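Local coordinates for RNA-binding protein RO60 (Deinococcus radiodurans, PDB 2NVO) that binds several small RNAs that accumulate during recovery from ultraviolet irradiation and contributes to the resistance of the bacterium to that irradiation, at residues Phe57-Gln62 / Ala520-Val525; Leu323-Gly328 / Leu338-Val343. All coordinates share one frame; numbering follows the deposited sequence.

Overall arrangement
Contact 1 joins parts of the chain 458 residues apart, contact 2 two helices that follow each other. In contact 1, strand 56-59, from the TROVE part, lies at the edge of the VWFA-like sheet and packs against the C-terminal helix 522-530. Contact 2 joins the consecutive helices 315-326 and 341-354 across a short loop. Along the chain, both segments of contact 2 fall between those of contact 1. Their centres are 26 Å apart and their nearest atoms about 11 Å, without touching. Contact 1 brings segments near the two ends of the modelled chain together, consistent with the ring-shaped monomer, in which the VWFA-like domain closes the TROVE horseshoe.

Contact 1: Phe57-Gln62 / Ala520-Val525; sequences FYASAQ and AAAPNV
The ring of Phe57 is the bump that fills a hollow formed by Ala521, Ala522 and Val525 at the start of helix 522-530. The CA-CB bond of Phe57 points toward the helix, and chi1 of -177° sets CG anti to the backbone N, beside the carbonyl carbon. The far end of the ring does much of the touching: CE2 of Phe57 comes to 3.9 Å from CA of Ala522, where the small alanine lets the ring approach the helix backbone itself. CZ of Phe57 lies 4.3 Å from CB of Ala521, which bounds the hollow obliquely to the ring. Val525, one helical turn beyond Ala521, spans the ring instead. Its CG2 lies over one face in a CH-pi contact, 4.2 Å from the centroid of the Phe57 ring and 13° off the normal, while CG1 of Val525 comes within 4.1 Å of CG of Phe57 near the root of the ring. The opposite face carries the backbone N of Ala59. Two small bumps meet beside the ring, CB of Ala59 and CB of Ala522, at 4.2 Å. Pro97, from a loop, and Leu50 of helix 40-50 also touch both Phe57 and Val525.

The strand itself is fixed by backbone bonds of Phe57 and Ala59 to strand 512-517, adding an outermost, parallel strand from the TROVE part to the sheet of the VWFA-like domain. No hydrogen bond crosses between 57-62 and 520-525, so the two segments meet through van der Waals fit and one CH-pi contact, with no directional bond between them.

Contact 2: Leu323-Gly328 / Leu338-Val343; sequences LVYAQG and LPVPRV
The hydroxyl of Tyr325 is gripped by two groups and uses both its accepting and its donating capacity. It receives the backbone N-H of Val340 in a short, nearly straight bond, Val340 N to Tyr325 OH 2.6 Å at an N-H...O angle of 178°. It gives its own proton to a water at 2.8 Å from Tyr325 OH, and that water in turn donates to Leu338 O. One phenol oxygen thus reaches two backbone groups on either side of Pro339, one directly and one through the water, which holds the ring's tip against the loop.

CG of Tyr325, in the last turn of helix 315-326, stands anti to the backbone N (chi1 176°), and the end of the side chain comes nearer to 338-343 than its root does. Pro339 CB lies over one face of the ring, offset toward the rim, 4.1 Å from Tyr325 CE2. Val343, whose side chain crosses that of Tyr325 at about a right angle, brings CG1 obliquely to 3.7 Å from Tyr325 CE2.

The arrangement joins two consecutive helices of the TROVE region, which is built from HEAT-like helical repeats, where the chain leaves one and enters the next. Val340 is the N-cap residue of helix 341-354, its O accepting from Val343 N, and so the tyrosine bond fixes the residue from which that helix sets out. At the other helix end, Gly328 leaves helical geometry with positive phi. Having no beta carbon, it lets Pro339 settle close, with Pro339 CD 4.0 Å and Pro339 CG 3.8 Å from Gly328 CA. Pro339 CG also lies 3.6 Å from Ala326 O. Trp337 adds a bond from its NE1 to Tyr325 O, and its ring meets that of Tyr325 with the planes about 10° apart.

Contact 1: Phe57-Gln62 / Ala520-Val525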
loop_
_atom_site.group_PDB
_atom_site.type_symbol
_atom_site.label_atom_id
_atom_site.label_comp_id
_atom_site.label_asym_id
_atom_site.label_seq_id
_atom_site.Cartn_x
_atom_site.Cartn_y
_atom_site.Cartn_z
ATOM N N PHE A 57 6.688 -7.517 -8.645
ATOM C CA PHE A 57 5.835 -7.004 -7.580
ATOM C C PHE A 57 4.416 -7.551 -7.739
ATOM O O PHE A 57 3.734 -7.254 -8.717
ATOM C CB PHE A 57 5.814 -5.473 -7.571
ATOM C CG PHE A 57 5.005 -4.888 -6.442
ATOM C CD1 PHE A 57 5.335 -5.165 -5.123
ATOM C CD2 PHE A 57 3.937 -4.062 -6.695
ATOM C CE1 PHE A 57 4.594 -4.635 -4.071
ATOM C CE2 PHE A 57 3.192 -3.516 -5.652
ATOM C CZ PHE A 57 3.520 -3.819 -4.336
ATOM N N TYR A 58 3.983 -8.358 -6.781
ATOM C CA TYR A 58 2.609 -8.830 -6.757
ATOM C C TYR A 58 1.790 -7.790 -6.029
ATOM O O TYR A 58 1.856 -7.670 -4.807
ATOM C CB TYR A 58 2.508 -10.192 -6.076
ATOM C CG TYR A 58 3.104 -11.305 -6.907
ATOM C CD1 TYR A 58 2.400 -11.862 -7.966
ATOM C CD2 TYR A 58 4.383 -11.787 -6.643
ATOM C CE1 TYR A 58 2.942 -12.880 -8.731
ATOM C CE2 TYR A 58 4.931 -12.795 -7.403
ATOM C CZ TYR A 58 4.207 -13.338 -8.439
ATOM O OH TYR A 58 4.760 -14.347 -9.188
ATOM N N ALA A 59 1.045 -7.015 -6.807
ATOM C CA ALA A 59 0.447 -5.780 -6.329
ATOM C C ALA A 59 -0.933 -6.208 -6.026
ATOM O O ALA A 59 -1.805 -6.190 -6.895
ATOM C CB ALA A 59 0.451 -4.725 -7.420
ATOM N N SER A 60 -1.144 -6.610 -4.783
ATOM C CA SER A 60 -2.063 -7.696 -4.615
ATOM C C SER A 60 -3.295 -7.594 -3.747
ATOM O O SER A 60 -3.674 -6.549 -3.211
ATOM C CB SER A 60 -1.299 -8.973 -4.300
ATOM O OG SER A 60 -0.954 -9.630 -5.502
ATOM N N ALA A 61 -3.864 -8.778 -3.615
ATOM C CA ALA A 61 -5.271 -9.013 -3.460
ATOM C C ALA A 61 -5.282 -10.489 -3.804
ATOM O O ALA A 61 -6.316 -11.075 -4.141
ATOM C CB ALA A 61 -6.046 -8.222 -4.489
ATOM N N GLN A 62 -4.083 -11.067 -3.751
ATOM C CA GLN A 62 -3.896 -12.509 -3.839
ATOM C C GLN A 62 -3.191 -12.977 -2.573
ATOM O O GLN A 62 -3.036 -12.214 -1.614
ATOM C CB GLN A 62 -3.048 -12.882 -5.056
ATOM C CG GLN A 62 -3.572 -14.076 -5.866
ATOM C CD GLN A 62 -3.990 -15.269 -5.015
ATOM O OE1 GLN A 62 -4.876 -15.167 -4.162
ATOM N NE2 GLN A 62 -3.368 -16.419 -5.265
ATOM N N ALA A 520 -2.725 0.322 -4.706
ATOM C CA ALA A 520 -2.318 1.646 -4.293
ATOM C C ALA A 520 -0.808 1.790 -4.101
ATOM O O ALA A 520 -0.271 2.873 -4.257
ATOM C CB ALA A 520 -3.073 2.053 -3.018
ATOM N N ALA A 521 -0.126 0.696 -3.774
ATOM C CA ALA A 521 1.316 0.740 -3.557
ATOM C C ALA A 521 2.143 0.665 -4.852
ATOM O O ALA A 521 3.341 0.957 -4.855
ATOM C CB ALA A 521 1.735 -0.370 -2.603
ATOM N N ALA A 522 1.507 0.261 -5.948
ATOM C CA ALA A 522 2.255 -0.037 -7.162
ATOM C C ALA A 522 2.990 1.179 -7.737
ATOM O O ALA A 522 4.143 1.054 -8.110
ATOM C CB ALA A 522 1.355 -0.688 -8.219
ATOM N N PRO A 523 2.331 2.351 -7.804
ATOM C CA PRO A 523 3.005 3.518 -8.392
ATOM C C PRO A 523 4.278 3.917 -7.670
ATOM O O PRO A 523 5.281 4.210 -8.321
ATOM C CB PRO A 523 1.956 4.621 -8.257
ATOM C CG PRO A 523 0.664 3.869 -8.372
ATOM C CD PRO A 523 0.896 2.615 -7.586
ATOM N N ASN A 524 4.251 3.911 -6.345
ATOM C CA ASN A 524 5.447 4.254 -5.578
ATOM C C ASN A 524 6.574 3.225 -5.746
ATOM O O ASN A 524 7.762 3.566 -5.787
ATOM C CB ASN A 524 5.077 4.457 -4.107
ATOM C CG ASN A 524 4.332 5.766 -3.875
ATOM O OD1 ASN A 524 3.753 5.991 -2.811
ATOM N ND2 ASN A 524 4.351 6.635 -4.869
ATOM N N VAL A 525 6.200 1.964 -5.852
ATOM C CA VAL A 525 7.184 0.915 -6.106
ATOM C C VAL A 525 7.814 1.127 -7.486
ATOM O O VAL A 525 9.025 0.987 -7.652
ATOM C CB VAL A 525 6.567 -0.485 -5.963
ATOM C CG1 VAL A 525 7.470 -1.575 -6.582
ATOM C CG2 VAL A 525 6.292 -0.784 -4.500
#

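Contact 2: Leu323-Gly328 / Leu338-Val343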
loop_
_atom_site.group_PDB
_atom_site.type_symbol
_atom_site.label_atom_id
_atom_site.label_comp_id
_atom_site.label_asym_id
_atom_site.label_seq_id
_atom_site.Cartn_x
_atom_site.Cartn_y
_atom_site.Cartn_z
ATOM N N LEU A 323 -14.931 6.164 -8.326
ATOM C CA LEU A 323 -15.547 4.996 -8.959
ATOM C C LEU A 323 -16.309 4.190 -7.914
ATOM O O LEU A 323 -17.430 3.805 -8.148
ATOM C CB LEU A 323 -14.487 4.122 -9.651
ATOM C CG LEU A 323 -13.761 4.788 -10.834
ATOM C CD1 LEU A 323 -12.515 4.000 -11.296
ATOM C CD2 LEU A 323 -14.703 5.021 -11.991
ATOM N N VAL A 324 -15.689 3.937 -6.769
ATOM C CA VAL A 324 -16.336 3.172 -5.690
ATOM C C VAL A 324 -17.629 3.853 -5.250
ATOM O O VAL A 324 -18.692 3.221 -5.127
ATOM C CB VAL A 324 -15.414 3.018 -4.470
ATOM C CG1 VAL A 324 -16.202 2.462 -3.269
ATOM C CG2 VAL A 324 -14.247 2.098 -4.797
ATOM N N TYR A 325 -17.533 5.162 -5.025
ATOM C CA TYR A 325 -18.671 5.942 -4.571
ATOM C C TYR A 325 -19.784 6.018 -5.604
ATOM O O TYR A 325 -20.957 5.922 -5.265
ATOM C CB TYR A 325 -18.209 7.358 -4.162
ATOM C CG TYR A 325 -19.336 8.280 -3.760
ATOM C CD1 TYR A 325 -20.136 7.991 -2.662
ATOM C CD2 TYR A 325 -19.599 9.442 -4.481
ATOM C CE1 TYR A 325 -21.185 8.842 -2.298
ATOM C CE2 TYR A 325 -20.631 10.286 -4.131
ATOM C CZ TYR A 325 -21.418 9.983 -3.039
ATOM O OH TYR A 325 -22.440 10.829 -2.697
ATOM N N ALA A 326 -19.425 6.178 -6.873
ATOM C CA ALA A 326 -20.431 6.402 -7.900
ATOM C C ALA A 326 -21.286 5.165 -8.157
ATOM O O ALA A 326 -22.336 5.260 -8.790
ATOM C CB ALA A 326 -19.796 6.899 -9.199
ATOM N N GLN A 327 -20.845 4.021 -7.648
ATOM C CA GLN A 327 -21.578 2.771 -7.830
ATOM C C GLN A 327 -22.887 2.785 -7.050
ATOM O O GLN A 327 -23.896 2.216 -7.495
ATOM C CB GLN A 327 -20.732 1.579 -7.376
ATOM C CG GLN A 327 -19.701 1.152 -8.385
ATOM C CD GLN A 327 -20.348 0.638 -9.649
ATOM O OE1 GLN A 327 -21.388 -0.014 -9.595
ATOM N NE2 GLN A 327 -19.751 0.945 -10.794
ATOM N N GLY A 328 -22.864 3.422 -5.882
ATOM C CA GLY A 328 -24.052 3.523 -5.052
ATOM C C GLY A 328 -24.401 2.187 -4.422
ATOM O O GLY A 328 -25.507 1.986 -3.927
ATOM N N LEU A 338 -27.276 6.742 -2.434
ATOM C CA LEU A 338 -27.521 7.568 -3.608
ATOM C C LEU A 338 -26.384 8.567 -3.802
ATOM O O LEU A 338 -26.329 9.600 -3.117
ATOM C CB LEU A 338 -28.855 8.300 -3.482
ATOM C CG LEU A 338 -29.183 9.216 -4.658
ATOM C CD1 LEU A 338 -29.094 8.447 -5.965
ATOM C CD2 LEU A 338 -30.565 9.838 -4.492
ATOM N N PRO A 339 -25.477 8.264 -4.746
ATOM C CA PRO A 339 -24.301 9.103 -5.000
ATOM C C PRO A 339 -24.728 10.528 -5.288
ATOM O O PRO A 339 -25.597 10.733 -6.131
ATOM C CB PRO A 339 -23.696 8.486 -6.269
ATOM C CG PRO A 339 -24.223 7.068 -6.305
ATOM C CD PRO A 339 -25.599 7.162 -5.722
ATOM N N VAL A 340 -24.137 11.492 -4.586
ATOM C CA VAL A 340 -24.386 12.901 -4.871
ATOM C C VAL A 340 -23.490 13.370 -6.000
ATOM O O VAL A 340 -22.275 13.330 -5.871
ATOM C CB VAL A 340 -24.083 13.788 -3.646
ATOM C CG1 VAL A 340 -24.314 15.237 -4.006
ATOM C CG2 VAL A 340 -24.928 13.370 -2.455
ATOM N N PRO A 341 -24.088 13.838 -7.104
ATOM C CA PRO A 341 -23.341 14.197 -8.313
ATOM C C PRO A 341 -22.217 15.196 -8.065
ATOM O O PRO A 341 -21.104 14.988 -8.542
ATOM C CB PRO A 341 -24.413 14.810 -9.213
ATOM C CG PRO A 341 -25.668 14.119 -8.794
ATOM C CD PRO A 341 -25.541 13.976 -7.300
ATOM N N ARG A 342 -22.488 16.263 -7.321
ATOM C CA ARG A 342 -21.457 17.279 -7.120
ATOM C C ARG A 342 -20.294 16.763 -6.266
ATOM O O ARG A 342 -19.213 17.342 -6.281
ATOM C CB ARG A 342 -22.064 18.580 -6.555
ATOM C CG ARG A 342 -22.750 19.438 -7.622
ATOM C CD ARG A 342 -23.459 20.675 -7.046
ATOM N NE ARG A 342 -22.500 21.630 -6.513
ATOM C CZ ARG A 342 -22.261 21.802 -5.222
ATOM N NH1 ARG A 342 -22.937 21.097 -4.328
ATOM N NH2 ARG A 342 -21.358 22.691 -4.827
ATOM N N VAL A 343 -20.513 15.681 -5.519
ATOM C CA VAL A 343 -19.426 15.041 -4.771
ATOM C C VAL A 343 -18.576 14.235 -5.752
ATOM O O VAL A 343 -17.352 14.301 -5.725
ATOM C CB VAL A 343 -19.940 14.122 -3.630
ATOM C CG1 VAL A 343 -18.811 13.317 -3.017
ATOM C CG2 VAL A 343 -20.641 14.947 -2.533
HETATM O O HOH W 1 -24.383 9.509 -1.135
#